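Side-chain contacts in alpha-L-rhamnosidase (Aspergillus terreus, PDB 6GSZ), which probably hydrolyses alpha-L-rhamnosides, releasing their terminal non-reducing alpha-L-rhamnose residues: residues A[436-441]-A[729-734]; A[527-532]-A[607-612]; A[558-563]-A[627-632]. All coordinates share one frame; numbering follows the deposited sequence. Where two conformers were deposited one is given.

Interaction 1: A[436-441]-A[729-734]; sequences NPLISK and YQVVMN. With NAG (2-acetamido-2-deoxy-beta-D-glucopyranose), chain H.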
loop_
_atom_site.group_PDB
_atom_site.type_symbol
_atom_site.label_atom_id
_atom_site.label_comp_id
_atom_site.label_asym_id
_atom_site.label_seq_id
_atom_site.Cartn_x
_atom_site.Cartn_y
_atom_site.Cartn_z
ATOM N N ASN A 436 18.975 -19.261 5.716
ATOM C CA ASN A 436 19.308 -19.261 4.306
ATOM C C ASN A 436 19.371 -17.815 3.833
ATOM O O ASN A 436 18.350 -17.122 3.758
ATOM C CB ASN A 436 18.280 -20.044 3.497
ATOM C CG ASN A 436 18.638 -20.196 2.041
ATOM O OD1 ASN A 436 18.976 -19.209 1.378
ATOM N ND2 ASN A 436 18.452 -21.394 1.512
ATOM N N PRO A 437 20.571 -17.309 3.506
ATOM C CA PRO A 437 20.717 -15.902 3.150
ATOM C C PRO A 437 19.962 -15.500 1.880
ATOM O O PRO A 437 19.569 -14.336 1.768
ATOM C CB PRO A 437 22.221 -15.650 3.012
ATOM C CG PRO A 437 22.897 -16.986 3.157
ATOM C CD PRO A 437 21.862 -18.030 3.477
ATOM N N LEU A 438 19.786 -16.433 0.938
ATOM C CA LEU A 438 19.020 -16.108 -0.270
ATOM C C LEU A 438 17.536 -15.919 0.083
ATOM O O LEU A 438 16.884 -15.066 -0.500
ATOM C CB LEU A 438 19.205 -17.173 -1.347
ATOM C CG LEU A 438 20.645 -17.400 -1.808
ATOM C CD1 LEU A 438 20.686 -18.476 -2.869
ATOM C CD2 LEU A 438 21.279 -16.129 -2.311
ATOM N N ILE A 439 16.963 -16.782 0.931
ATOM C CA ILE A 439 15.538 -16.668 1.296
ATOM C C ILE A 439 15.363 -15.419 2.174
ATOM O O ILE A 439 14.359 -14.681 2.045
ATOM C CB ILE A 439 15.047 -17.960 1.972
ATOM C CG1 ILE A 439 15.104 -19.122 0.990
ATOM C CG2 ILE A 439 13.642 -17.809 2.531
ATOM C CD1 ILE A 439 14.763 -20.447 1.613
ATOM N N SER A 440 16.332 -15.133 3.049
ATOM C CA SER A 440 16.259 -13.862 3.807
ATOM C C SER A 440 16.266 -12.657 2.845
ATOM O O SER A 440 15.494 -11.706 3.051
ATOM C CB SER A 440 17.375 -13.705 4.814
ATOM O OG SER A 440 17.320 -14.733 5.779
ATOM N N LYS A 441 17.117 -12.705 1.810
ATOM C CA LYS A 441 17.150 -11.612 0.848
ATOM C C LYS A 441 15.839 -11.540 0.060
ATOM O O LYS A 441 15.370 -10.434 -0.255
ATOM C CB LYS A 441 18.335 -11.771 -0.105
ATOM C CG LYS A 441 18.460 -10.670 -1.161
ATOM C CD LYS A 441 18.643 -9.285 -0.577
ATOM C CE LYS A 441 19.217 -8.285 -1.556
ATOM N NZ LYS A 441 19.381 -6.945 -0.926
ATOM N N TYR A 729 16.060 -17.249 -8.356
ATOM C CA TYR A 729 16.747 -16.823 -9.583
ATOM C C TYR A 729 16.866 -15.301 -9.583
ATOM O O TYR A 729 17.895 -14.750 -9.926
ATOM C CB TYR A 729 15.996 -17.302 -10.817
ATOM C CG TYR A 729 16.418 -16.644 -12.099
ATOM C CD1 TYR A 729 17.612 -16.986 -12.686
ATOM C CD2 TYR A 729 15.631 -15.692 -12.718
ATOM C CE1 TYR A 729 18.017 -16.388 -13.867
ATOM C CE2 TYR A 729 16.007 -15.079 -13.898
ATOM C CZ TYR A 729 17.215 -15.432 -14.479
ATOM O OH TYR A 729 17.605 -14.836 -15.645
ATOM N N GLN A 730 15.763 -14.631 -9.234
ATOM C CA GLN A 730 15.779 -13.165 -9.293
ATOM C C GLN A 730 16.788 -12.611 -8.272
ATOM O O GLN A 730 17.486 -11.647 -8.561
ATOM C CB GLN A 730 14.367 -12.590 -9.077
ATOM C CG GLN A 730 13.328 -13.212 -9.985
ATOM C CD GLN A 730 11.967 -12.559 -9.963
ATOM O OE1 GLN A 730 11.609 -11.880 -8.998
ATOM N NE2 GLN A 730 11.185 -12.768 -11.024
ATOM N N VAL A 731 16.961 -13.303 -7.137
ATOM C CA VAL A 731 17.896 -12.908 -6.088
ATOM C C VAL A 731 19.361 -13.084 -6.570
ATOM O O VAL A 731 20.225 -12.197 -6.405
ATOM C CB VAL A 731 17.624 -13.709 -4.792
ATOM C CG1 VAL A 731 18.686 -13.418 -3.753
ATOM C CG2 VAL A 731 16.241 -13.348 -4.223
ATOM N N VAL A 732 19.666 -14.236 -7.155
ATOM C CA VAL A 732 21.041 -14.525 -7.552
ATOM C C VAL A 732 21.409 -13.704 -8.793
ATOM O O VAL A 732 22.597 -13.576 -9.051
ATOM C CB VAL A 732 21.324 -16.033 -7.700
ATOM C CG1 VAL A 732 21.027 -16.793 -6.414
ATOM C CG2 VAL A 732 20.632 -16.660 -8.899
ATOM N N MET A 733 20.426 -13.127 -9.506
ATOM C CA MET A 733 20.687 -12.194 -10.619
ATOM C C MET A 733 20.817 -10.748 -10.108
ATOM O O MET A 733 20.825 -9.807 -10.894
ATOM C CB MET A 733 19.561 -12.289 -11.643
ATOM C CG MET A 733 19.543 -13.599 -12.396
ATOM S SD MET A 733 20.978 -13.812 -13.467
ATOM C CE MET A 733 20.663 -12.559 -14.701
ATOM N N ASN A 734 20.985 -10.587 -8.801
ATOM C CA ASN A 734 21.217 -9.304 -8.100
ATOM C C ASN A 734 19.938 -8.489 -8.054
ATOM O O ASN A 734 19.982 -7.274 -7.884
ATOM C CB ASN A 734 22.329 -8.446 -8.707
ATOM C CG ASN A 734 23.645 -9.151 -8.657
ATOM O OD1 ASN A 734 23.873 -9.897 -7.705
ATOM N ND2 ASN A 734 24.457 -8.917 -9.679
HETATM C C1 NAG H . 25.758 -9.489 -9.891
HETATM C C2 NAG H . 26.020 -9.465 -11.411
HETATM C C3 NAG H . 27.376 -10.072 -11.704
HETATM C C4 NAG H . 28.433 -9.388 -10.849
HETATM C C5 NAG H . 28.033 -9.366 -9.368
HETATM C C6 NAG H . 29.028 -8.566 -8.551
HETATM C C7 NAG H . 24.077 -9.501 -12.969
HETATM C C8 NAG H . 23.033 -10.372 -13.612
HETATM N N2 NAG H . 24.970 -10.134 -12.180
HETATM O O3 NAG H . 27.683 -9.891 -13.089
HETATM O O4 NAG H . 29.645 -10.097 -11.017
HETATM O O5 NAG H . 26.746 -8.761 -9.196
HETATM O O6 NAG H . 28.568 -8.531 -7.201
HETATM O O7 NAG H . 24.035 -8.283 -13.179
#
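Within the all-helical six-hairpin glycosidase domain, the first turn of helix 437-453 meets the last turn of helix 727-732, Leu438 and Lys441 packing against Val731 and Val732. No hydrogen bond spans the contact; it rests on methyl and methylene groups. Leu438 divides its two branches between the valines. With chi2 extended at 180°, its CD1 reaches Val732 CG1 at 3.9 Å, while CD2 lies 4.0 Å from Val731 CG1. Val731 CG1 also meets the lysine, 3.8 Å from Lys441 CG. The lysine chain bends at chi2 (60°), which turns its ammonium end away from the valine, and only the aliphatic base of the side chain takes part. A molecule of 2-(2-methoxyethoxy)ethanol, probably from the crystallisation liquor, sits beside Leu438, Val731, Val732 and Asn734.

Both helix ends are closed by recognisable motifs. Asn436 is the N-cap of helix 437-453, its OD1 accepting from Ile439 N at 3.2 Å, with the donor above the carbonyl plane, and more weakly from Leu438 N. At the other end a Schellman motif terminates helix 727-732, with Asn734, at positive phi, in the C' position. Asn734 ND2 carries an N-linked sugar through a 1.4 Å bond to NAG C1, and Met733 CE lies 3.4 Å from the acetamido methyl C8 of that sugar.

Leu728, from the same helix as the valines, extends the contact by touching Leu438 and Ile439, and Ile439 also packs on Phe432 and Cys434 of strand 430-434. Within helix 727-732 the side-chain amide of Gln730 is bonded to Trp739 N and Trp742 O, tying that helix to the loop after it.

Interaction 2: A[527-532]-A[607-612]; sequences WGDAIV and LHSTDM. With NAG (2-acetamido-2-deoxy-beta-D-glucopyranose), chain C; BGC (beta-D-glucopyranose), chain B.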
loop_
_atom_site.group_PDB
_atom_site.type_symbol
_atom_site.label_atom_id
_atom_site.label_comp_id
_atom_site.label_asym_id
_atom_site.label_seq_id
_atom_site.Cartn_x
_atom_site.Cartn_y
_atom_site.Cartn_z
ATOM N N TRP A 527 -9.134 -10.225 -11.084
ATOM C CA TRP A 527 -9.145 -8.756 -11.144
ATOM C C TRP A 527 -10.491 -8.266 -10.604
ATOM O O TRP A 527 -10.499 -7.634 -9.552
ATOM C CB TRP A 527 -8.858 -8.330 -12.592
ATOM C CG TRP A 527 -7.390 -8.316 -12.901
ATOM C CD1 TRP A 527 -6.603 -7.210 -13.044
ATOM C CD2 TRP A 527 -6.500 -9.437 -13.096
ATOM N NE1 TRP A 527 -5.309 -7.568 -13.284
ATOM C CE2 TRP A 527 -5.208 -8.931 -13.300
ATOM C CE3 TRP A 527 -6.658 -10.831 -13.096
ATOM C CZ2 TRP A 527 -4.094 -9.739 -13.521
ATOM C CZ3 TRP A 527 -5.551 -11.633 -13.297
ATOM C CH2 TRP A 527 -4.284 -11.102 -13.515
ATOM N N GLY A 528 -11.615 -8.662 -11.198
ATOM C CA GLY A 528 -12.871 -8.209 -10.678
ATOM C C GLY A 528 -13.149 -8.747 -9.275
ATOM O O GLY A 528 -13.793 -8.087 -8.454
ATOM N N ASP A 529 -12.675 -9.977 -9.031
ATOM C CA ASP A 529 -12.855 -10.627 -7.739
ATOM C C ASP A 529 -12.149 -9.878 -6.606
ATOM O O ASP A 529 -12.407 -10.195 -5.444
ATOM C CB ASP A 529 -12.429 -12.086 -7.767
ATOM C CG ASP A 529 -13.371 -12.947 -8.608
ATOM O OD1 ASP A 529 -14.602 -12.945 -8.286
ATOM O OD2 ASP A 529 -12.841 -13.619 -9.523
ATOM N N ALA A 530 -11.268 -8.903 -6.902
ATOM C CA ALA A 530 -10.661 -8.121 -5.837
ATOM C C ALA A 530 -11.681 -7.463 -4.906
ATOM O O ALA A 530 -11.364 -7.235 -3.709
ATOM C CB ALA A 530 -9.747 -7.067 -6.399
ATOM N N ILE A 531 -12.858 -7.122 -5.456
ATOM C CA ILE A 531 -13.876 -6.421 -4.660
ATOM C C ILE A 531 -14.469 -7.328 -3.553
ATOM O O ILE A 531 -15.138 -6.814 -2.644
ATOM C CB ILE A 531 -14.960 -5.821 -5.585
ATOM C CG1 ILE A 531 -15.785 -4.714 -4.934
ATOM C CG2 ILE A 531 -15.832 -6.909 -6.203
ATOM C CD1 ILE A 531 -15.000 -3.514 -4.603
ATOM N N VAL A 532 -14.228 -8.641 -3.674
ATOM C CA VAL A 532 -14.571 -9.634 -2.626
ATOM C C VAL A 532 -13.320 -9.964 -1.813
ATOM O O VAL A 532 -13.345 -9.992 -0.589
ATOM C CB VAL A 532 -15.176 -10.920 -3.236
ATOM C CG1 VAL A 532 -15.606 -11.898 -2.131
ATOM C CG2 VAL A 532 -16.367 -10.628 -4.132
ATOM N N LEU A 607 -16.181 -19.695 -7.839
ATOM C CA LEU A 607 -16.525 -20.503 -6.676
ATOM C C LEU A 607 -15.889 -19.899 -5.409
ATOM O O LEU A 607 -16.531 -19.796 -4.381
ATOM C CB LEU A 607 -16.061 -21.940 -6.899
ATOM C CG LEU A 607 -17.058 -22.904 -7.531
ATOM C CD1 LEU A 607 -18.239 -23.113 -6.633
ATOM C CD2 LEU A 607 -17.555 -22.491 -8.861
ATOM N N HIS A 608 -14.610 -19.510 -5.519
ATOM C CA HIS A 608 -13.899 -18.925 -4.372
ATOM C C HIS A 608 -14.615 -17.640 -3.895
ATOM O O HIS A 608 -14.783 -17.396 -2.677
ATOM C CB HIS A 608 -12.426 -18.704 -4.706
ATOM C CG HIS A 608 -11.657 -18.092 -3.611
ATOM N ND1 HIS A 608 -11.581 -18.655 -2.357
ATOM C CD2 HIS A 608 -10.873 -17.003 -3.618
ATOM C CE1 HIS A 608 -10.785 -17.896 -1.610
ATOM N NE2 HIS A 608 -10.317 -16.877 -2.394
ATOM N N SER A 609 -14.982 -16.745 -4.831
ATOM C CA SER A 609 -15.705 -15.545 -4.418
ATOM C C SER A 609 -17.056 -15.863 -3.762
ATOM O O SER A 609 -17.494 -15.149 -2.850
ATOM C CB SER A 609 -15.879 -14.630 -5.599
ATOM O OG SER A 609 -14.736 -13.794 -5.759
ATOM N N THR A 610 -17.746 -16.887 -4.299
ATOM C CA THR A 610 -19.032 -17.258 -3.734
ATOM C C THR A 610 -18.864 -17.764 -2.293
ATOM O O THR A 610 -19.688 -17.422 -1.413
ATOM C CB THR A 610 -19.752 -18.288 -4.639
ATOM O OG1 THR A 610 -19.792 -17.752 -5.974
ATOM C CG2 THR A 610 -21.145 -18.620 -4.144
ATOM N N ASP A 611 -17.781 -18.530 -2.081
ATOM C CA ASP A 611 -17.452 -19.074 -0.767
ATOM C C ASP A 611 -17.110 -17.926 0.209
ATOM O O ASP A 611 -17.650 -17.813 1.331
ATOM C CB ASP A 611 -16.267 -20.006 -0.918
ATOM C CG ASP A 611 -15.910 -20.830 0.298
ATOM O OD1 ASP A 611 -16.827 -21.242 1.011
ATOM O OD2 ASP A 611 -14.706 -21.103 0.459
ATOM N N MET A 612 -16.264 -16.991 -0.267
ATOM C CA MET A 612 -15.890 -15.847 0.561
ATOM C C MET A 612 -17.131 -15.022 0.900
ATOM O O MET A 612 -17.280 -14.546 2.057
ATOM C CB MET A 612 -14.850 -14.945 -0.103
ATOM C CG MET A 612 -13.432 -15.523 -0.112
ATOM S SD MET A 612 -12.215 -14.359 -0.747
ATOM C CE MET A 612 -12.611 -14.235 -2.490
HETATM C C1 NAG C . -15.678 -20.504 4.544
HETATM C C2 NAG C . -14.229 -20.858 4.258
HETATM C C3 NAG C . -14.079 -22.382 4.118
HETATM C C4 NAG C . -14.696 -23.075 5.315
HETATM C C5 NAG C . -16.120 -22.583 5.542
HETATM C C6 NAG C . -16.769 -23.184 6.786
HETATM C C7 NAG C . -12.717 -19.391 3.031
HETATM C C8 NAG C . -12.419 -18.788 1.687
HETATM N N2 NAG C . -13.783 -20.184 3.077
HETATM O O3 NAG C . -12.690 -22.698 4.020
HETATM O O4 NAG C . -14.749 -24.480 4.990
HETATM O O5 NAG C . -16.086 -21.157 5.704
HETATM O O6 NAG C . -16.019 -22.857 7.985
HETATM O O7 NAG C . -12.052 -19.139 4.013
HETATM C C2 BGC B . -0.510 -5.684 -14.071
HETATM C C3 BGC B . -1.455 -6.779 -14.481
HETATM C C4 BGC B . -2.242 -6.575 -15.756
HETATM C C5 BGC B . -1.252 -6.177 -16.739
HETATM C C6 BGC B . -2.026 -6.022 -18.034
HETATM C C1 BGC B . 0.335 -5.264 -15.261
HETATM O O1 BGC B . 1.301 -4.332 -14.818
HETATM O O2 BGC B . 0.521 -6.201 -13.265
HETATM O O3 BGC B . -2.419 -6.818 -13.570
HETATM O O4 BGC B . -3.039 -7.685 -16.228
HETATM O O5 BGC B . -0.472 -4.983 -16.406
HETATM O O6 BGC B . -1.139 -5.487 -19.021
#
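Asp529 and Ser609 make the one hydrogen bond between segments 527-532 and 607-612, linking the turn that leads into helix 530-542 with helix 598-619. Followed outward, the aspartate approaches the serine hydroxyl step by step: CB lies 3.5 Å from Ser609 OG, and CG is nearer still. At the tip, OD1 accepts the hydroxyl proton of Ser609 OG at 2.7 Å. The hydroxyl comes from above the carboxylate, 57° out of its plane. OD1 also takes an N-H from the indole of Trp558, while OD2 accepts from the backbone N of Ile526, so three donors grip the buried carboxylate, two at OD1 and one at OD2.

Next to the polar pair is an apolar one. Val532 has CG1 anti to its own N (chi1 -176°), which sets this methyl against Met612 CB at 3.7 Å. The bend of Met612 at chi3 curls its CE back to within 3.8 Å of the same Val532 CG1.

The two segments also lead to sugars. Trp527 NE1 donates to O3 of the bound glucose at 3.0 Å, the oxygen lying in the plane of the indole at its edge. Asp611 OD2 accepts from N2 of a glycan NAG at 2.9 Å on a different face of helix 598-619.

Helix 545-562 covers Val532 through Ala555 and Trp558, helix 471-484 presents His475 to Asp529 and Ala530, and on the flank of Leu607 helix 623-644 supplies His633, Leu636 and Thr637.

Interaction 3: A[558-563]-A[627-632]; sequences WVDKGI and SNYTEW. With NAG (2-acetamido-2-deoxy-beta-D-glucopyranose), chain D; NAG (2-acetamido-2-deoxy-beta-D-glucopyranose), chain E; BMA (beta-D-mannopyranose), chain F; MAN (alpha-D-mannopyranose), chain G.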
loop_
_atom_site.group_PDB
_atom_site.type_symbol
_atom_site.label_atom_id
_atom_site.label_comp_id
_atom_site.label_asym_id
_atom_site.label_seq_id
_atom_site.Cartn_x
_atom_site.Cartn_y
_atom_site.Cartn_z
ATOM N N TRP A 558 -20.983 -7.535 -7.028
ATOM C CA TRP A 558 -20.122 -8.189 -7.983
ATOM C C TRP A 558 -20.632 -9.602 -8.313
ATOM O O TRP A 558 -20.756 -9.989 -9.487
ATOM C CB TRP A 558 -18.694 -8.225 -7.469
ATOM C CG TRP A 558 -17.771 -9.111 -8.230
ATOM C CD1 TRP A 558 -17.189 -10.245 -7.773
ATOM C CD2 TRP A 558 -17.314 -8.969 -9.584
ATOM N NE1 TRP A 558 -16.398 -10.824 -8.722
ATOM C CE2 TRP A 558 -16.442 -10.044 -9.855
ATOM C CE3 TRP A 558 -17.522 -8.026 -10.607
ATOM C CZ2 TRP A 558 -15.816 -10.243 -11.081
ATOM C CZ3 TRP A 558 -16.908 -8.234 -11.820
ATOM C CH2 TRP A 558 -16.026 -9.289 -12.048
ATOM N N VAL A 559 -20.880 -10.398 -7.259
ATOM C CA VAL A 559 -21.329 -11.761 -7.484
ATOM C C VAL A 559 -22.721 -11.735 -8.135
ATOM O O VAL A 559 -22.993 -12.507 -9.064
ATOM C CB VAL A 559 -21.303 -12.556 -6.186
ATOM C CG1 VAL A 559 -21.915 -13.931 -6.319
ATOM C CG2 VAL A 559 -19.869 -12.670 -5.711
ATOM N N ASP A 560 -23.614 -10.879 -7.633
ATOM C CA ASP A 560 -24.987 -10.915 -8.066
ATOM C C ASP A 560 -25.165 -10.396 -9.509
ATOM O O ASP A 560 -26.060 -10.889 -10.231
ATOM C CB ASP A 560 -25.870 -10.094 -7.150
ATOM C CG ASP A 560 -26.062 -10.687 -5.762
ATOM O OD1 ASP A 560 -25.702 -11.908 -5.560
ATOM O OD2 ASP A 560 -26.625 -9.937 -4.919
ATOM N N LYS A 561 -24.437 -9.331 -9.869
ATOM C CA LYS A 561 -24.763 -8.556 -11.070
ATOM C C LYS A 561 -23.550 -8.249 -11.965
ATOM O O LYS A 561 -23.717 -7.805 -13.115
ATOM C CB LYS A 561 -25.431 -7.244 -10.646
ATOM C CG LYS A 561 -26.751 -7.415 -9.912
ATOM C CD LYS A 561 -27.425 -6.110 -9.525
ATOM C CE LYS A 561 -28.643 -6.286 -8.655
ATOM N NZ LYS A 561 -29.209 -4.960 -8.288
ATOM N N GLY A 562 -22.337 -8.349 -11.408
ATOM C CA GLY A 562 -21.120 -8.037 -12.146
ATOM C C GLY A 562 -20.616 -9.183 -13.018
ATOM O O GLY A 562 -20.369 -9.021 -14.198
ATOM N N ILE A 563 -20.468 -10.368 -12.416
ATOM C CA ILE A 563 -20.026 -11.539 -13.149
ATOM C C ILE A 563 -21.033 -11.854 -14.265
ATOM O O ILE A 563 -22.241 -11.765 -14.056
ATOM C CB ILE A 563 -19.858 -12.724 -12.184
ATOM C CG1 ILE A 563 -18.719 -12.433 -11.182
ATOM C CG2 ILE A 563 -19.613 -14.017 -12.939
ATOM C CD1 ILE A 563 -18.515 -13.493 -10.140
ATOM N N SER A 627 -26.988 -18.386 3.595
ATOM C CA SER A 627 -27.542 -19.643 3.083
ATOM C C SER A 627 -27.606 -19.645 1.555
ATOM O O SER A 627 -27.306 -20.674 0.935
ATOM C CB SER A 627 -28.893 -19.931 3.667
ATOM O OG SER A 627 -28.755 -20.373 5.001
ATOM N N ASN A 628 -27.986 -18.505 0.952
ATOM C CA ASN A 628 -28.099 -18.393 -0.478
ATOM C C ASN A 628 -26.747 -18.702 -1.109
ATOM O O ASN A 628 -26.656 -19.497 -2.054
ATOM C CB ASN A 628 -28.480 -16.979 -0.852
ATOM C CG ASN A 628 -28.756 -16.781 -2.321
ATOM O OD1 ASN A 628 -29.452 -17.565 -2.959
ATOM N ND2 ASN A 628 -28.197 -15.721 -2.876
ATOM N N TYR A 629 -25.679 -18.057 -0.617
ATOM C CA TYR A 629 -24.365 -18.258 -1.260
ATOM C C TYR A 629 -23.790 -19.637 -0.982
ATOM O O TYR A 629 -23.101 -20.193 -1.834
ATOM C CB TYR A 629 -23.416 -17.112 -0.906
ATOM C CG TYR A 629 -23.914 -15.784 -1.442
ATOM C CD1 TYR A 629 -24.174 -15.618 -2.797
ATOM C CD2 TYR A 629 -24.212 -14.729 -0.598
ATOM C CE1 TYR A 629 -24.733 -14.444 -3.295
ATOM C CE2 TYR A 629 -24.738 -13.533 -1.073
ATOM C CZ TYR A 629 -25.040 -13.416 -2.424
ATOM O OH TYR A 629 -25.564 -12.251 -2.905
ATOM N N THR A 630 -24.138 -20.222 0.186
ATOM C CA THR A 630 -23.761 -21.598 0.472
ATOM C C THR A 630 -24.406 -22.533 -0.568
ATOM O O THR A 630 -23.725 -23.474 -1.099
ATOM C CB THR A 630 -24.116 -21.953 1.920
ATOM O OG1 THR A 630 -23.352 -21.137 2.808
ATOM C CG2 THR A 630 -23.845 -23.402 2.262
ATOM N N GLU A 631 -25.688 -22.301 -0.852
ATOM C CA GLU A 631 -26.494 -23.087 -1.832
ATOM C C GLU A 631 -25.880 -22.950 -3.235
ATOM O O GLU A 631 -25.693 -23.915 -3.977
ATOM C CB GLU A 631 -27.961 -22.627 -1.823
ATOM C CG GLU A 631 -28.744 -23.081 -0.583
ATOM C CD GLU A 631 -30.148 -22.526 -0.349
ATOM O OE1 GLU A 631 -30.719 -21.856 -1.268
ATOM O OE2 GLU A 631 -30.685 -22.766 0.774
ATOM N N TRP A 632 -25.649 -21.699 -3.648
ATOM C CA TRP A 632 -25.045 -21.424 -4.973
ATOM C C TRP A 632 -23.670 -22.082 -5.066
ATOM O O TRP A 632 -23.325 -22.666 -6.094
ATOM C CB TRP A 632 -24.925 -19.915 -5.235
ATOM C CG TRP A 632 -26.168 -19.292 -5.776
ATOM C CD1 TRP A 632 -27.310 -18.949 -5.122
ATOM C CD2 TRP A 632 -26.418 -18.998 -7.154
ATOM N NE1 TRP A 632 -28.246 -18.463 -5.996
ATOM C CE2 TRP A 632 -27.727 -18.485 -7.249
ATOM C CE3 TRP A 632 -25.637 -19.092 -8.307
ATOM C CZ2 TRP A 632 -28.282 -18.064 -8.462
ATOM C CZ3 TRP A 632 -26.189 -18.687 -9.500
ATOM C CH2 TRP A 632 -27.488 -18.188 -9.572
HETATM C C1 NAG D . -28.492 -15.249 -4.165
HETATM C C2 NAG D . -29.036 -13.799 -3.948
HETATM C C3 NAG D . -29.610 -13.262 -5.260
HETATM C C4 NAG D . -28.583 -13.439 -6.395
HETATM C C5 NAG D . -27.958 -14.811 -6.425
HETATM C C6 NAG D . -26.766 -14.914 -7.379
HETATM C C7 NAG D . -29.730 -13.356 -1.680
HETATM C C8 NAG D . -30.825 -13.337 -0.666
HETATM N N2 NAG D . -30.042 -13.718 -2.919
HETATM O O3 NAG D . -29.978 -11.887 -5.101
HETATM O O4 NAG D . -29.214 -13.310 -7.685
HETATM O O5 NAG D . -27.495 -15.243 -5.117
HETATM O O6 NAG D . -25.576 -14.313 -6.821
HETATM O O7 NAG D . -28.555 -13.103 -1.337
HETATM C C1 NAG E . -29.228 -12.023 -8.259
HETATM C C2 NAG E . -29.365 -12.189 -9.750
HETATM C C3 NAG E . -29.564 -10.831 -10.412
HETATM C C4 NAG E . -30.696 -10.069 -9.734
HETATM C C5 NAG E . -30.474 -9.983 -8.229
HETATM C C6 NAG E . -31.667 -9.352 -7.523
HETATM C C7 NAG E . -28.141 -14.088 -10.693
HETATM C C8 NAG E . -26.809 -14.553 -11.190
HETATM N N2 NAG E . -28.194 -12.820 -10.280
HETATM O O3 NAG E . -29.853 -11.003 -11.806
HETATM O O4 NAG E . -30.704 -8.752 -10.243
HETATM O O5 NAG E . -30.330 -11.308 -7.727
HETATM O O6 NAG E . -31.402 -9.383 -6.102
HETATM O O7 NAG E . -29.105 -14.857 -10.626
HETATM C C1 BMA F . -31.920 -8.341 -10.881
HETATM C C2 BMA F . -32.071 -6.828 -10.839
HETATM C C3 BMA F . -33.334 -6.431 -11.627
HETATM C C4 BMA F . -33.273 -7.003 -13.041
HETATM C C5 BMA F . -32.929 -8.486 -13.074
HETATM C C6 BMA F . -32.528 -8.920 -14.479
HETATM O O2 BMA F . -30.910 -6.281 -11.431
HETATM O O3 BMA F . -33.426 -5.014 -11.756
HETATM O O4 BMA F . -34.552 -6.827 -13.636
HETATM O O5 BMA F . -31.837 -8.795 -12.196
HETATM O O6 BMA F . -32.273 -10.322 -14.416
HETATM C C1 MAN G . -34.565 -4.457 -11.068
HETATM C C2 MAN G . -34.760 -3.009 -11.551
HETATM C C3 MAN G . -33.649 -2.127 -11.000
HETATM C C4 MAN G . -33.406 -2.367 -9.513
HETATM C C5 MAN G . -33.258 -3.862 -9.189
HETATM C C6 MAN G . -33.013 -4.194 -7.717
HETATM O O2 MAN G . -36.004 -2.436 -11.095
HETATM O O3 MAN G . -34.016 -0.748 -11.145
HETATM O O4 MAN G . -32.203 -1.658 -9.190
HETATM O O5 MAN G . -34.425 -4.573 -9.644
HETATM O O6 MAN G . -32.153 -5.358 -7.613
#
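An N-linked glycan bridges helices 545-562 and 623-644 where Asp560 and Tyr629 meet, with Asn628 ND2 bonded to C1 of the first NAG. Tyr629 OH donates to Asp560 OD1 at 2.7 Å, reaching the syn side of the carboxylate 19° from its plane. The two side chains cross nearly at right angles, yet ring and carboxylate planes differ by only 25°. O6 of the first NAG gives OD1 a second hydrogen bond, also 2.7 Å long. Beside them, Val559 CG1 lies 4.2 Å from Tyr629 CE1.

The sugar chain follows the protein surface further. Its first NAG rests over one face of the Trp632 indole, with C6 3.6 Å above the ring plane. N2 of the second NAG donates to the backbone Asp560 O at 2.9 Å and a nearly straight 165°. Lys561, extended beyond CG, reaches with NZ to O6 of the alpha-mannose at 3.0 Å, while its carbonyl oxygen binds a calcium ion together with Ser506 O.

Lys556 completes the polar cluster, forming a salt bridge to Asp560 OD2 and a hydrogen bond with Tyr629 OH. Two hydroxyl donors and a nearby ammonium group would favour a charged carboxylate at Asp560, and the glycan itself becomes part of the bonding that joins the two helices.

All three contacts belong to the same helical domain, but they form two groups. Interactions 2 and 3 are neighbours, their centres about 10 Å apart, and they touch directly: Ile531 CG2 lies 3.4 Å from Trp558 CB, and Thr610 CG2 packs against Tyr629 O at 3.4 Å. Their segments alternate along the chain and draw on four helices, 530-542, 545-562, 598-619 and 623-644. Interaction 1 stands apart, its centre about 33 Å from that of interaction 2 and 42 Å from that of interaction 3, although both are nested, in sequence, within the loop it closes. Of the three, interaction 2 holds a residue of the glucose pocket, Trp527, alongside Trp470 and Trp578; interactions 1 and 3 each carry a glycosylated asparagine.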